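Local coordinates for protein double Glycine Motif Protease domain from AMS/PCAT Transporter (Lachnospiraceae bacterium C6A11, PDB 6MPZ) that probably cleaves leader peptides after a double-glycine motif, as the papain-like C39 peptidase domain of a transporter that matures and exports lantibiotic-type peptides, at residues S31-L36 with V43-V48; H96-H101 with D131-G136; I6-R11 with I140-D145; A14-I19 with Y114-A119; K106-K111 with I125-F130. One frame throughout, in Å; residues are numbered along the deposited sequence.

Contact 1. Residues S31-L36 with V43-V48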
# COMPACT_ATOMS: atom_id res chain seq x y z
N SER A 31 2.15 -3.00 5.65
CA SER A 31 1.95 -1.93 4.70
C SER A 31 0.73 -1.12 5.16
O SER A 31 0.82 0.09 5.19
CB SER A 31 1.73 -2.46 3.25
OG SER A 31 2.88 -3.17 2.76
N LEU A 32 -0.38 -1.74 5.53
CA LEU A 32 -1.51 -0.90 6.04
C LEU A 32 -1.14 -0.20 7.38
O LEU A 32 -1.64 0.87 7.68
CB LEU A 32 -2.76 -1.70 6.20
CG LEU A 32 -4.01 -0.96 6.74
CD1 LEU A 32 -4.40 0.21 5.88
CD2 LEU A 32 -5.17 -1.94 6.78
N ALA A 33 -0.27 -0.80 8.18
CA ALA A 33 0.11 -0.21 9.49
C ALA A 33 0.84 1.12 9.26
O ALA A 33 0.49 2.15 9.87
CB ALA A 33 0.95 -1.19 10.33
N MET A 34 1.79 1.11 8.31
CA MET A 34 2.50 2.32 7.83
C MET A 34 1.56 3.39 7.30
O MET A 34 1.76 4.56 7.64
CB MET A 34 3.53 1.97 6.76
CG MET A 34 4.69 1.25 7.31
SD MET A 34 6.10 0.81 6.23
CE MET A 34 5.55 -0.70 5.48
N VAL A 35 0.56 3.01 6.49
CA VAL A 35 -0.45 3.98 6.02
C VAL A 35 -1.26 4.58 7.18
O VAL A 35 -1.46 5.78 7.25
CB VAL A 35 -1.42 3.44 4.91
CG1 VAL A 35 -2.48 4.47 4.55
CG2 VAL A 35 -0.67 3.09 3.65
N LEU A 36 -1.71 3.73 8.09
CA LEU A 36 -2.37 4.16 9.32
C LEU A 36 -1.53 5.14 10.17
O LEU A 36 -2.03 6.16 10.65
CB LEU A 36 -2.78 2.94 10.16
CG LEU A 36 -3.95 2.15 9.53
CD1 LEU A 36 -4.08 0.75 10.15
CD2 LEU A 36 -5.28 2.93 9.62
N VAL A 43 -3.32 1.88 15.82
CA VAL A 43 -3.99 0.59 15.86
C VAL A 43 -2.85 -0.37 16.11
O VAL A 43 -1.91 -0.38 15.34
CB VAL A 43 -4.68 0.21 14.50
CG1 VAL A 43 -5.22 -1.22 14.55
CG2 VAL A 43 -5.82 1.15 14.16
N PRO A 44 -2.94 -1.19 17.16
CA PRO A 44 -1.87 -2.18 17.42
C PRO A 44 -1.57 -3.06 16.19
O PRO A 44 -2.48 -3.48 15.49
CB PRO A 44 -2.44 -3.01 18.61
CG PRO A 44 -3.79 -2.42 19.01
CD PRO A 44 -4.06 -1.23 18.13
N LEU A 45 -0.31 -3.33 15.89
CA LEU A 45 0.03 -4.13 14.69
C LEU A 45 -0.64 -5.50 14.71
O LEU A 45 -1.03 -6.00 13.67
CB LEU A 45 1.54 -4.31 14.52
CG LEU A 45 2.02 -5.33 13.45
CD1 LEU A 45 1.54 -4.99 12.03
CD2 LEU A 45 3.54 -5.47 13.45
N GLU A 46 -0.78 -6.10 15.90
CA GLU A 46 -1.45 -7.41 16.04
C GLU A 46 -2.88 -7.32 15.56
O GLU A 46 -3.37 -8.25 14.96
CB GLU A 46 -1.46 -7.99 17.49
CG GLU A 46 -0.48 -7.46 18.54
CD GLU A 46 -0.99 -6.22 19.28
OE1 GLU A 46 -1.97 -6.24 20.07
OE2 GLU A 46 -0.35 -5.20 19.06
N GLN A 47 -3.55 -6.22 15.87
CA GLN A 47 -4.93 -6.03 15.44
C GLN A 47 -5.02 -5.91 13.91
O GLN A 47 -5.91 -6.49 13.29
CB GLN A 47 -5.52 -4.78 16.15
CG GLN A 47 -7.03 -4.64 15.99
CD GLN A 47 -7.80 -5.75 16.66
OE1 GLN A 47 -7.64 -5.94 17.87
NE2 GLN A 47 -8.64 -6.51 15.89
N VAL A 48 -4.07 -5.19 13.29
CA VAL A 48 -4.05 -4.98 11.85
C VAL A 48 -3.93 -6.34 11.10
O VAL A 48 -4.60 -6.56 10.08
CB VAL A 48 -2.94 -4.00 11.39
CG1 VAL A 48 -2.95 -3.83 9.87
CG2 VAL A 48 -3.03 -2.64 12.09
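Val48 makes the largest single contribution to this contact between helix 27-38 and the start of helix 45-52. Its CB points at the first helix and splits into two methyls with separate targets. CG1, anti to the backbone N (chi1 179°), lies 4.2 Å from Leu32 CB and also comes near the backbone at Ala33. CG2, anti to the carbonyl carbon, meets the tip of Leu36 head-on, with Val48 CG2 and Leu36 CD1 4.0 Å apart. The same Leu36 CD1 reaches Val43 CG2 at 4.4 Å, so one methyl touches valines from both ends of 43-48. A turn earlier on the first helix, the methyl of Ala33 is met by the tip of Leu45, with Ala33 CB 4.2 Å from Leu45 CD1. Ala33 and Leu45 also mark the closest backbone approach, their CA atoms 6.5 Å apart. Beyond the contact, Leu36 and Val43 both rest on Tyr71, Leu32 packs on Ala67 and Ala68 of helix 61-70, and Ala33 touches Ile19. No hydrogen bond joins the two segments, and every side-chain meeting is methyl or methylene against its like at ordinary van der Waals spacing, which implies that the helices are held here by apolar burial and shape.

Contact 2. Residues H96-H101 with D131-G136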
# COMPACT_ATOMS: atom_id res chain seq x y z
N HIS A 96 0.99 -3.71 -5.18
CA HIS A 96 1.28 -5.14 -5.37
C HIS A 96 2.65 -5.24 -6.09
O HIS A 96 2.94 -4.43 -6.96
CB HIS A 96 0.10 -5.73 -6.18
CG HIS A 96 0.05 -7.23 -6.24
ND1 HIS A 96 0.33 -8.05 -5.16
CD2 HIS A 96 -0.31 -8.06 -7.25
CE1 HIS A 96 0.18 -9.31 -5.52
NE2 HIS A 96 -0.21 -9.34 -6.77
N TRP A 97 3.48 -6.20 -5.72
CA TRP A 97 4.92 -6.19 -6.06
C TRP A 97 5.39 -7.61 -6.33
O TRP A 97 5.29 -8.48 -5.46
CB TRP A 97 5.71 -5.61 -4.86
CG TRP A 97 7.16 -5.21 -5.07
CD1 TRP A 97 8.28 -5.89 -4.68
CD2 TRP A 97 7.63 -3.99 -5.65
NE1 TRP A 97 9.41 -5.17 -4.98
CE2 TRP A 97 9.05 -4.01 -5.59
CE3 TRP A 97 6.99 -2.87 -6.23
CZ2 TRP A 97 9.84 -2.97 -6.10
CZ3 TRP A 97 7.78 -1.84 -6.73
CH2 TRP A 97 9.18 -1.90 -6.68
N ASN A 98 5.94 -7.83 -7.54
CA ASN A 98 6.39 -9.15 -8.03
C ASN A 98 5.34 -10.27 -7.94
O ASN A 98 5.70 -11.41 -7.78
CB ASN A 98 7.68 -9.55 -7.30
CG ASN A 98 8.79 -8.56 -7.53
OD1 ASN A 98 8.87 -7.97 -8.61
ND2 ASN A 98 9.63 -8.35 -6.53
N PHE A 99 4.05 -9.90 -7.98
CA PHE A 99 2.91 -10.85 -7.89
C PHE A 99 2.76 -11.60 -6.55
O PHE A 99 1.92 -12.44 -6.42
CB PHE A 99 2.90 -11.82 -9.11
CG PHE A 99 2.87 -11.12 -10.44
CD1 PHE A 99 1.67 -10.64 -10.96
CD2 PHE A 99 4.05 -10.86 -11.15
CE1 PHE A 99 1.63 -9.94 -12.17
CE2 PHE A 99 4.01 -10.17 -12.35
CZ PHE A 99 2.80 -9.71 -12.86
N ASN A 100 3.53 -11.17 -5.56
CA ASN A 100 3.90 -11.88 -4.32
C ASN A 100 3.71 -11.14 -2.99
O ASN A 100 3.74 -11.75 -1.92
CB ASN A 100 5.45 -11.84 -4.32
CG ASN A 100 6.05 -13.09 -4.76
OD1 ASN A 100 7.11 -13.48 -4.30
ND2 ASN A 100 5.40 -13.73 -5.70
N HIS A 101 3.72 -9.81 -3.07
CA HIS A 101 4.25 -8.95 -2.00
C HIS A 101 3.50 -7.61 -2.08
O HIS A 101 2.92 -7.23 -3.13
CB HIS A 101 5.79 -8.81 -2.18
CG HIS A 101 6.51 -8.17 -1.02
ND1 HIS A 101 6.46 -8.64 0.27
CD2 HIS A 101 7.37 -7.12 -0.99
CE1 HIS A 101 7.23 -7.91 1.05
NE2 HIS A 101 7.78 -6.96 0.31
N ASP A 131 9.23 -0.28 -12.73
CA ASP A 131 8.30 -0.59 -13.82
C ASP A 131 8.08 -2.08 -14.02
O ASP A 131 6.96 -2.49 -14.32
CB ASP A 131 8.73 0.07 -15.15
CG ASP A 131 8.58 1.62 -15.14
OD1 ASP A 131 8.03 2.22 -14.18
OD2 ASP A 131 9.00 2.26 -16.12
N ARG A 132 9.12 -2.93 -13.83
CA ARG A 132 8.88 -4.38 -13.94
C ARG A 132 8.29 -5.04 -12.68
O ARG A 132 7.57 -6.02 -12.80
CB ARG A 132 10.10 -5.14 -14.43
CG ARG A 132 11.34 -5.17 -13.58
CD ARG A 132 12.35 -6.22 -14.05
NE ARG A 132 13.47 -5.62 -14.81
CZ ARG A 132 14.54 -5.01 -14.29
NH1 ARG A 132 14.76 -5.03 -12.98
NH2 ARG A 132 15.45 -4.52 -15.13
N SER A 133 8.59 -4.49 -11.50
CA SER A 133 8.17 -5.05 -10.21
C SER A 133 6.72 -4.66 -9.81
O SER A 133 5.97 -5.50 -9.26
CB SER A 133 9.13 -4.62 -9.09
OG SER A 133 10.37 -5.22 -9.27
N PHE A 134 6.32 -3.43 -10.10
CA PHE A 134 4.92 -3.05 -9.89
C PHE A 134 4.00 -3.85 -10.86
O PHE A 134 4.16 -3.78 -12.06
CB PHE A 134 4.79 -1.57 -10.10
CG PHE A 134 3.39 -1.05 -10.09
CD1 PHE A 134 2.58 -1.24 -9.00
CD2 PHE A 134 2.90 -0.34 -11.17
CE1 PHE A 134 1.29 -0.73 -8.98
CE2 PHE A 134 1.60 0.18 -11.16
CZ PHE A 134 0.79 -0.03 -10.06
N THR A 135 3.04 -4.58 -10.31
CA THR A 135 2.16 -5.45 -11.13
C THR A 135 0.96 -4.74 -11.71
O THR A 135 0.23 -5.32 -12.51
CB THR A 135 1.53 -6.59 -10.29
OG1 THR A 135 0.54 -6.06 -9.38
CG2 THR A 135 2.56 -7.34 -9.54
N GLY A 136 0.68 -3.54 -11.22
CA GLY A 136 -0.42 -2.76 -11.71
C GLY A 136 -1.48 -2.45 -10.70
O GLY A 136 -2.24 -1.49 -10.94
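The firmest bond is Asn98 N to Ser133 O, 2.9 Å long and nearly straight at 171°, with the N-H in the carbonyl plane on a lone pair. A weak bond from Thr135 N to His96 O, 3.4 Å, lies on the other side of the Trp97-Phe134 pair, an antiparallel non-hydrogen-bonded bridge. Ser133 O also receives the CA-H of Trp97. Around this backbone ladder, two CH-pi contacts close the packing. Ser133 CB sits nearly over the centre of the Trp97 six-membered ring, 3.5 Å from its centroid. Thr135 CG2 stands over the middle of the Phe99 ring, 3.7 Å from its centroid, while Thr135 OG1 comes to the edge of the His96 imidazole, 3.0 Å from His96 CD2. The threonine is thus wedged between two rings, its OG1 in the crowded position between N and carbonyl carbon (chi1 71°). Asn100 and His101 both face Trp97, forming a classic beta bulge. His101 ND1 and the backbone of Asn100 hydrogen-bond the bound peptide. The turn between strands 93-97 and 101-109 thereby presents His101, the histidine of what is probably the Cys-His-Asp triad of a papain-like C39 peptidase.

Contact 3. Residues I6-R11 with I140-D145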
# COMPACT_ATOMS: atom_id res chain seq x y z
N ILE A 6 -4.27 15.59 8.26
CA ILE A 6 -3.25 15.06 7.33
C ILE A 6 -3.90 14.55 6.03
O ILE A 6 -4.84 13.77 6.06
CB ILE A 6 -2.38 13.96 7.99
CG1 ILE A 6 -1.47 14.59 9.05
CG2 ILE A 6 -1.51 13.23 6.95
CD1 ILE A 6 -1.20 13.73 10.25
N GLN A 7 -3.41 15.06 4.90
CA GLN A 7 -3.92 14.74 3.59
C GLN A 7 -2.89 13.90 2.86
O GLN A 7 -1.71 13.92 3.23
CB GLN A 7 -4.20 16.03 2.77
CG GLN A 7 -5.47 16.80 3.14
CD GLN A 7 -6.72 15.93 3.11
OE1 GLN A 7 -7.36 15.74 4.13
NE2 GLN A 7 -7.05 15.37 1.93
N PRO A 8 -3.33 13.17 1.80
CA PRO A 8 -2.38 12.53 0.91
C PRO A 8 -1.57 13.57 0.14
O PRO A 8 -2.02 14.68 -0.08
CB PRO A 8 -3.26 11.71 -0.05
CG PRO A 8 -4.67 11.87 0.37
CD PRO A 8 -4.73 13.00 1.34
N VAL A 9 -0.36 13.19 -0.23
CA VAL A 9 0.52 13.98 -1.04
C VAL A 9 0.26 13.60 -2.49
O VAL A 9 0.25 12.42 -2.86
CB VAL A 9 1.99 13.66 -0.66
CG1 VAL A 9 3.00 14.17 -1.69
CG2 VAL A 9 2.26 14.24 0.73
N THR A 10 0.09 14.60 -3.33
CA THR A 10 -0.02 14.41 -4.77
C THR A 10 1.20 14.87 -5.55
O THR A 10 1.25 14.63 -6.75
CB THR A 10 -1.20 15.19 -5.32
OG1 THR A 10 -0.82 16.54 -5.49
CG2 THR A 10 -2.40 15.14 -4.38
N ARG A 11 2.16 15.55 -4.89
CA ARG A 11 3.27 16.23 -5.60
C ARG A 11 4.62 15.54 -5.42
O ARG A 11 5.16 15.02 -6.39
CB ARG A 11 3.37 17.69 -5.16
CG ARG A 11 3.60 18.66 -6.35
CD ARG A 11 2.51 19.69 -6.64
NE ARG A 11 1.68 19.41 -7.83
CZ ARG A 11 0.70 20.18 -8.29
NH1 ARG A 11 0.40 21.34 -7.70
NH2 ARG A 11 0.01 19.79 -9.36
N ILE A 140 -5.39 3.03 -2.89
CA ILE A 140 -5.34 4.46 -2.80
C ILE A 140 -6.24 4.84 -1.64
O ILE A 140 -7.35 4.31 -1.51
CB ILE A 140 -5.82 5.07 -4.15
CG1 ILE A 140 -4.77 4.83 -5.26
CG2 ILE A 140 -6.19 6.55 -4.02
CD1 ILE A 140 -3.62 5.81 -5.22
N PHE A 141 -5.75 5.72 -0.76
CA PHE A 141 -6.43 6.02 0.50
C PHE A 141 -6.60 7.51 0.65
O PHE A 141 -5.78 8.28 0.17
CB PHE A 141 -5.67 5.47 1.71
CG PHE A 141 -5.39 3.99 1.63
CD1 PHE A 141 -6.35 3.07 2.04
CD2 PHE A 141 -4.18 3.51 1.15
CE1 PHE A 141 -6.09 1.72 1.95
CE2 PHE A 141 -3.95 2.16 1.08
CZ PHE A 141 -4.89 1.27 1.48
N LYS A 142 -7.66 7.88 1.35
CA LYS A 142 -8.02 9.27 1.57
C LYS A 142 -8.70 9.29 2.95
O LYS A 142 -9.43 8.34 3.29
CB LYS A 142 -8.95 9.74 0.44
CG LYS A 142 -9.86 10.95 0.67
CD LYS A 142 -9.85 12.01 -0.45
CE LYS A 142 -8.72 13.00 -0.16
NZ LYS A 142 -8.61 14.17 -1.08
N PRO A 143 -8.47 10.34 3.76
CA PRO A 143 -9.20 10.46 5.02
C PRO A 143 -10.71 10.73 4.88
O PRO A 143 -11.19 11.11 3.81
CB PRO A 143 -8.52 11.64 5.74
CG PRO A 143 -7.67 12.28 4.75
CD PRO A 143 -7.38 11.31 3.68
N THR A 144 -11.40 10.67 6.02
CA THR A 144 -12.74 10.06 6.20
C THR A 144 -13.93 10.75 5.54
O THR A 144 -14.45 10.22 4.57
CB THR A 144 -13.08 9.86 7.71
OG1 THR A 144 -13.91 10.92 8.18
CG2 THR A 144 -11.84 9.76 8.65
N ASP A 145 -14.35 11.91 6.07
CA ASP A 145 -15.62 12.57 5.71
C ASP A 145 -15.81 12.79 4.20
O ASP A 145 -16.94 12.82 3.70
CB ASP A 145 -15.78 13.91 6.45
CG ASP A 145 -14.72 14.93 6.07
OD1 ASP A 145 -14.67 15.34 4.89
OD2 ASP A 145 -13.93 15.34 6.95
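Two prolines meet tip to tip where the N-terminal arm passes the end of strand 137-142: Pro8 CD lies 3.9 Å from Pro143 CD. Each ring also has a carbonyl beside it. Pro8 CG is 3.8 Å from Phe141 O, and Pro143 CG is 3.5 Å from Ile6 O. The amide of Gln7 lies across the same proline, its OE1 3.5 Å from Pro143 CG, and with its NE2 it runs obliquely past the end of Lys142, 3.6 Å from Lys142 CE. Bends in both chains bring these groups together: Gln7 turns at chi2 (-54°), and Lys142 at chi2 and again at chi3. No hydrogen bond joins the segments, so the association rests on van der Waals contact at the protein surface. Further contacts hold the arm to its surroundings. Gln7 O is hydrogen-bonded to Tyr38 OH at the end of helix 27-38, Tyr39 packs against both Pro8 and Pro143, and Val9 pairs through its backbone with Phe91. On the strand side, Lys142 is backbone-bonded to Glu74 of edge strand 74-79, and Phe141 turns into the core against Val35. The arrangement brings the two chain termini together at one end of the central antiparallel sheet of the papain-like fold.

Contact 4. Residues A14-I19 with Y114-A119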
# COMPACT_ATOMS: atom_id res chain seq x y z
N ALA A 14 5.72 11.33 0.36
CA ALA A 14 5.12 11.30 1.71
C ALA A 14 6.19 10.81 2.69
O ALA A 14 6.98 9.89 2.37
CB ALA A 14 3.93 10.37 1.76
N LYS A 15 6.26 11.46 3.87
CA LYS A 15 7.10 10.99 4.94
C LYS A 15 6.33 9.90 5.67
O LYS A 15 5.35 10.18 6.28
CB LYS A 15 7.52 12.14 5.87
CG LYS A 15 8.61 13.00 5.23
CD LYS A 15 8.89 14.30 5.96
CE LYS A 15 9.66 14.06 7.27
NZ LYS A 15 10.01 15.34 7.94
N VAL A 16 6.80 8.67 5.58
CA VAL A 16 6.09 7.50 6.15
C VAL A 16 7.05 6.68 6.99
O VAL A 16 8.10 6.27 6.50
CB VAL A 16 5.50 6.56 5.05
CG1 VAL A 16 4.66 5.45 5.67
CG2 VAL A 16 4.62 7.34 4.08
N PRO A 17 6.66 6.39 8.25
CA PRO A 17 7.55 5.61 9.09
C PRO A 17 7.72 4.19 8.60
O PRO A 17 6.77 3.63 8.01
CB PRO A 17 6.88 5.65 10.46
CG PRO A 17 5.49 6.11 10.24
CD PRO A 17 5.42 6.81 8.94
N VAL A 18 8.92 3.64 8.78
CA VAL A 18 9.21 2.25 8.48
C VAL A 18 8.71 1.25 9.57
O VAL A 18 9.08 1.39 10.72
CB VAL A 18 10.74 2.08 8.29
CG1 VAL A 18 11.14 0.59 8.16
CG2 VAL A 18 11.19 2.89 7.09
N ILE A 19 7.86 0.28 9.17
CA ILE A 19 7.44 -0.88 10.01
C ILE A 19 7.80 -2.14 9.26
O ILE A 19 7.40 -2.29 8.10
CB ILE A 19 5.93 -0.91 10.28
CG1 ILE A 19 5.51 0.30 11.07
CG2 ILE A 19 5.54 -2.17 11.08
CD1 ILE A 19 4.02 0.47 11.26
N TYR A 114 10.36 5.71 -4.33
CA TYR A 114 10.65 5.65 -2.89
C TYR A 114 9.57 4.83 -2.15
O TYR A 114 8.38 5.23 -2.05
CB TYR A 114 10.80 7.06 -2.32
CG TYR A 114 12.05 7.74 -2.82
CD1 TYR A 114 12.08 8.34 -4.08
CD2 TYR A 114 13.23 7.74 -2.05
CE1 TYR A 114 13.25 8.95 -4.55
CE2 TYR A 114 14.39 8.35 -2.52
CZ TYR A 114 14.40 8.94 -3.77
OH TYR A 114 15.55 9.52 -4.21
N ILE A 115 10.04 3.72 -1.59
CA ILE A 115 9.21 2.66 -1.07
C ILE A 115 9.64 2.30 0.37
O ILE A 115 10.82 2.41 0.72
CB ILE A 115 9.34 1.47 -2.05
CG1 ILE A 115 8.48 1.76 -3.30
CG2 ILE A 115 9.00 0.14 -1.43
CD1 ILE A 115 8.78 0.89 -4.47
N ASN A 116 8.66 1.97 1.20
CA ASN A 116 8.90 1.24 2.47
C ASN A 116 8.48 -0.18 2.20
O ASN A 116 7.30 -0.48 2.09
CB ASN A 116 8.08 1.86 3.63
CG ASN A 116 8.70 3.15 4.18
OD1 ASN A 116 9.85 3.49 3.84
ND2 ASN A 116 7.93 3.90 5.01
N ASP A 117 9.48 -1.04 1.99
CA ASP A 117 9.29 -2.44 1.76
C ASP A 117 9.30 -3.16 3.14
O ASP A 117 10.29 -3.08 3.86
CB ASP A 117 10.43 -2.97 0.89
CG ASP A 117 10.29 -4.45 0.56
OD1 ASP A 117 9.65 -5.26 1.31
OD2 ASP A 117 10.82 -4.84 -0.48
N PRO A 118 8.21 -3.86 3.51
CA PRO A 118 8.17 -4.53 4.83
C PRO A 118 9.25 -5.59 5.05
O PRO A 118 9.57 -5.90 6.20
CB PRO A 118 6.77 -5.14 4.89
CG PRO A 118 5.98 -4.46 3.86
CD PRO A 118 6.93 -3.98 2.79
N ALA A 119 9.80 -6.14 3.97
CA ALA A 119 10.93 -7.09 4.03
C ALA A 119 12.29 -6.43 4.09
O ALA A 119 13.25 -7.08 4.45
CB ALA A 119 10.89 -8.04 2.84
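A hydrogen bond from Asn116 links the extended segment 14-19 to strand 112-117. Asn116 ND2 donates to Val16 O over 2.8 Å, with an N-H to oxygen angle of 150°. The acceptor lies in the plane of the asparagine amide, but the donor approaches Val16 O from well above the carbonyl plane, 63° out of it, so the bond lies in the amide plane but off the carbonyl's lone pairs. Pro17 O is close to the same nitrogen, 3.2 Å from Asn116 ND2. The other end of the amide is also engaged: Asn116 OD1 accepts from Lys106 NZ, so the buried group is held at both ends and its flip is settled.

Valine carbons pack beside the amide. Val16 CB lies 3.6 Å from Asn116 ND2, and Val18 CG2, anti to the carbonyl carbon, is 3.6 Å from Asn116 OD1; both valines cross the asparagine obliquely. Farther along, the backbones draw near as Ile19 O comes 4.0 Å from Pro118 CA.

Within 114-119, Asp117 OD1 accepts the backbone N of Ala119 at 2.8 Å, an Asx turn. The same oxygen takes a hydrogen bond from His101 NE2, consistent with Asp117 orienting the histidine of a Cys-His-Asp triad.

Ile19 and Asn116 both lean on helix 27-38, at Ala33 and Met34, while strand 112-117 runs between 101-109 and 123-126; segment 14-19 thus bridges the central helix and the sheet.

Contact 5. Residues K106-K111 with I125-F130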
# COMPACT_ATOMS: atom_id res chain seq x y z
N LYS A 106 5.80 5.75 -1.42
CA LYS A 106 5.85 7.07 -0.85
C LYS A 106 5.87 8.17 -1.90
O LYS A 106 5.41 9.28 -1.61
CB LYS A 106 7.06 7.23 0.05
CG LYS A 106 7.06 6.29 1.25
CD LYS A 106 8.28 6.51 2.11
CE LYS A 106 9.49 5.92 1.43
NZ LYS A 106 10.71 6.08 2.21
N GLY A 107 6.35 7.84 -3.10
CA GLY A 107 6.35 8.71 -4.28
C GLY A 107 7.54 8.45 -5.16
O GLY A 107 8.23 7.44 -5.01
N PHE A 108 7.81 9.42 -6.04
CA PHE A 108 8.87 9.37 -7.06
C PHE A 108 9.71 10.64 -7.00
O PHE A 108 9.20 11.72 -6.64
CB PHE A 108 8.24 9.26 -8.44
CG PHE A 108 7.39 8.02 -8.63
CD1 PHE A 108 7.97 6.79 -8.97
CD2 PHE A 108 6.00 8.07 -8.48
CE1 PHE A 108 7.20 5.66 -9.14
CE2 PHE A 108 5.22 6.93 -8.65
CZ PHE A 108 5.82 5.73 -8.98
N LYS A 109 11.01 10.50 -7.26
CA LYS A 109 11.86 11.66 -7.54
C LYS A 109 12.98 11.23 -8.46
O LYS A 109 13.63 10.20 -8.23
CB LYS A 109 12.43 12.25 -6.25
CG LYS A 109 13.22 13.55 -6.41
CD LYS A 109 14.15 13.78 -5.20
CE LYS A 109 14.06 15.21 -4.71
NZ LYS A 109 12.67 15.74 -4.48
N GLY A 110 13.21 12.01 -9.51
CA GLY A 110 14.21 11.66 -10.52
C GLY A 110 13.95 10.31 -11.15
O GLY A 110 12.83 10.02 -11.52
N LYS A 111 15.01 9.50 -11.26
CA LYS A 111 14.95 8.17 -11.82
C LYS A 111 14.63 7.09 -10.78
O LYS A 111 15.04 5.95 -10.94
CB LYS A 111 16.29 7.88 -12.52
CG LYS A 111 16.41 8.69 -13.82
CD LYS A 111 17.14 10.02 -13.70
CE LYS A 111 18.61 9.84 -14.05
NZ LYS A 111 18.84 9.50 -15.50
N ILE A 125 14.13 2.52 -5.47
CA ILE A 125 14.11 1.58 -6.60
C ILE A 125 14.32 2.40 -7.91
O ILE A 125 13.60 3.38 -8.16
CB ILE A 125 12.80 0.76 -6.62
CG1 ILE A 125 12.50 0.12 -5.24
CG2 ILE A 125 12.81 -0.31 -7.69
CD1 ILE A 125 13.46 -0.95 -4.75
N PRO A 126 15.33 2.03 -8.72
CA PRO A 126 15.43 2.61 -10.09
C PRO A 126 14.16 2.40 -10.89
O PRO A 126 13.57 1.31 -10.82
CB PRO A 126 16.60 1.84 -10.73
CG PRO A 126 17.30 1.14 -9.61
CD PRO A 126 16.35 1.00 -8.46
N MET A 127 13.76 3.40 -11.66
CA MET A 127 12.51 3.36 -12.45
C MET A 127 12.32 2.14 -13.27
O MET A 127 11.21 1.66 -13.39
CB MET A 127 12.41 4.52 -13.42
CG MET A 127 11.88 5.76 -12.83
SD MET A 127 10.36 5.56 -11.88
CE MET A 127 10.13 7.32 -11.68
N GLU A 128 13.38 1.66 -13.90
CA GLU A 128 13.28 0.50 -14.81
C GLU A 128 12.87 -0.71 -14.00
O GLU A 128 11.92 -1.42 -14.41
CB GLU A 128 14.55 0.27 -15.63
CG GLU A 128 15.83 0.12 -14.78
CD GLU A 128 16.14 -1.27 -14.24
OE1 GLU A 128 15.53 -2.26 -14.69
OE2 GLU A 128 17.00 -1.33 -13.32
N GLU A 129 13.51 -0.91 -12.84
CA GLU A 129 13.15 -2.01 -11.94
C GLU A 129 11.74 -1.78 -11.35
O GLU A 129 10.92 -2.68 -11.36
CB GLU A 129 14.19 -2.15 -10.84
CG GLU A 129 13.88 -3.23 -9.81
CD GLU A 129 14.93 -3.36 -8.74
OE1 GLU A 129 16.11 -3.22 -9.08
OE2 GLU A 129 14.60 -3.71 -7.58
N PHE A 130 11.44 -0.57 -10.90
CA PHE A 130 10.07 -0.26 -10.47
C PHE A 130 9.05 -0.71 -11.48
O PHE A 130 8.15 -1.46 -11.14
CB PHE A 130 9.86 1.23 -10.22
CG PHE A 130 8.46 1.56 -9.76
CD1 PHE A 130 8.11 1.45 -8.40
CD2 PHE A 130 7.49 1.92 -10.67
CE1 PHE A 130 6.82 1.75 -7.97
CE2 PHE A 130 6.20 2.20 -10.24
CZ PHE A 130 5.88 2.13 -8.87
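The backbones come closest where the turn after strand 101-109 meets the first turn of helix 127-133, and there Met127 N donates to Lys111 O over 2.9 Å at 153°, from above the carbonyl plane. Pro126, at the N-cap position, adds a CA-H contact to the same oxygen, Pro126 CA lying 3.5 Å from Lys111 O. The carbonyl therefore receives two adjacent residues of the helix start.

The side chains gather on Phe108, whose ring stands with CG anti to the carbonyl carbon. It presents its edge to the face of Phe130 in a T-shaped stack, the centroids 5.1 Å apart and the planes at 87°. The closest carbons are Phe108 CZ and Phe130 CZ, 3.6 Å apart, and Phe108 CE1 lies over the Phe130 face toward its rim. Phe130 is swung out with CG anti to its backbone N (chi1 -179°), which brings the ring over to the strand.

Met127 approaches the same phenylalanine from another direction. Its chain bends at chi2, so that Met127 CE arrives 3.5 Å from Phe108 CD1, while SD stays 5.0 Å from the Phe108 centroid in an oblique Met-aromatic contact. Met127 CE also lies 3.8 Å from Gly110 O. Helix 82-88 closes the cluster, Lys86 touching Phe108 and Met127, and Leu85 touching Phe130; Ala113 of strand 112-117 lies against both phenylalanines.

With one backbone hydrogen bond at the helix start and aromatic, sulfur and methyl contacts beside it, the chemistry implies an attachment fixed in position by the polar bond and filled in by apolar packing.

Contacts 2 and 4 meet at the probable active site: His101 NE2 of contact 2 lies 2.7 Å from Asp117 OD1 of contact 4, and Cys27, the third apparent triad member, belongs to the helix that carries contact 1. The His96 side chain of contact 2 is about 7 Å from the bound 3,6,9,12,15,18-hexaoxaicosane. Met34 joins contact 1 to contact 4, its SD 3.4 Å from Asn116 CB. Contact 5 shares helix 127-133 with contact 2, and Trp97 CZ3 packs 3.7 Å from Phe130 CD1. Contact 3, its centre about 23 Å from that of contact 2, touches contact 1 through Val35 CG1 and Phe141 CD2, 3.9 Å apart, and contact 4 through Val9 and Ala14.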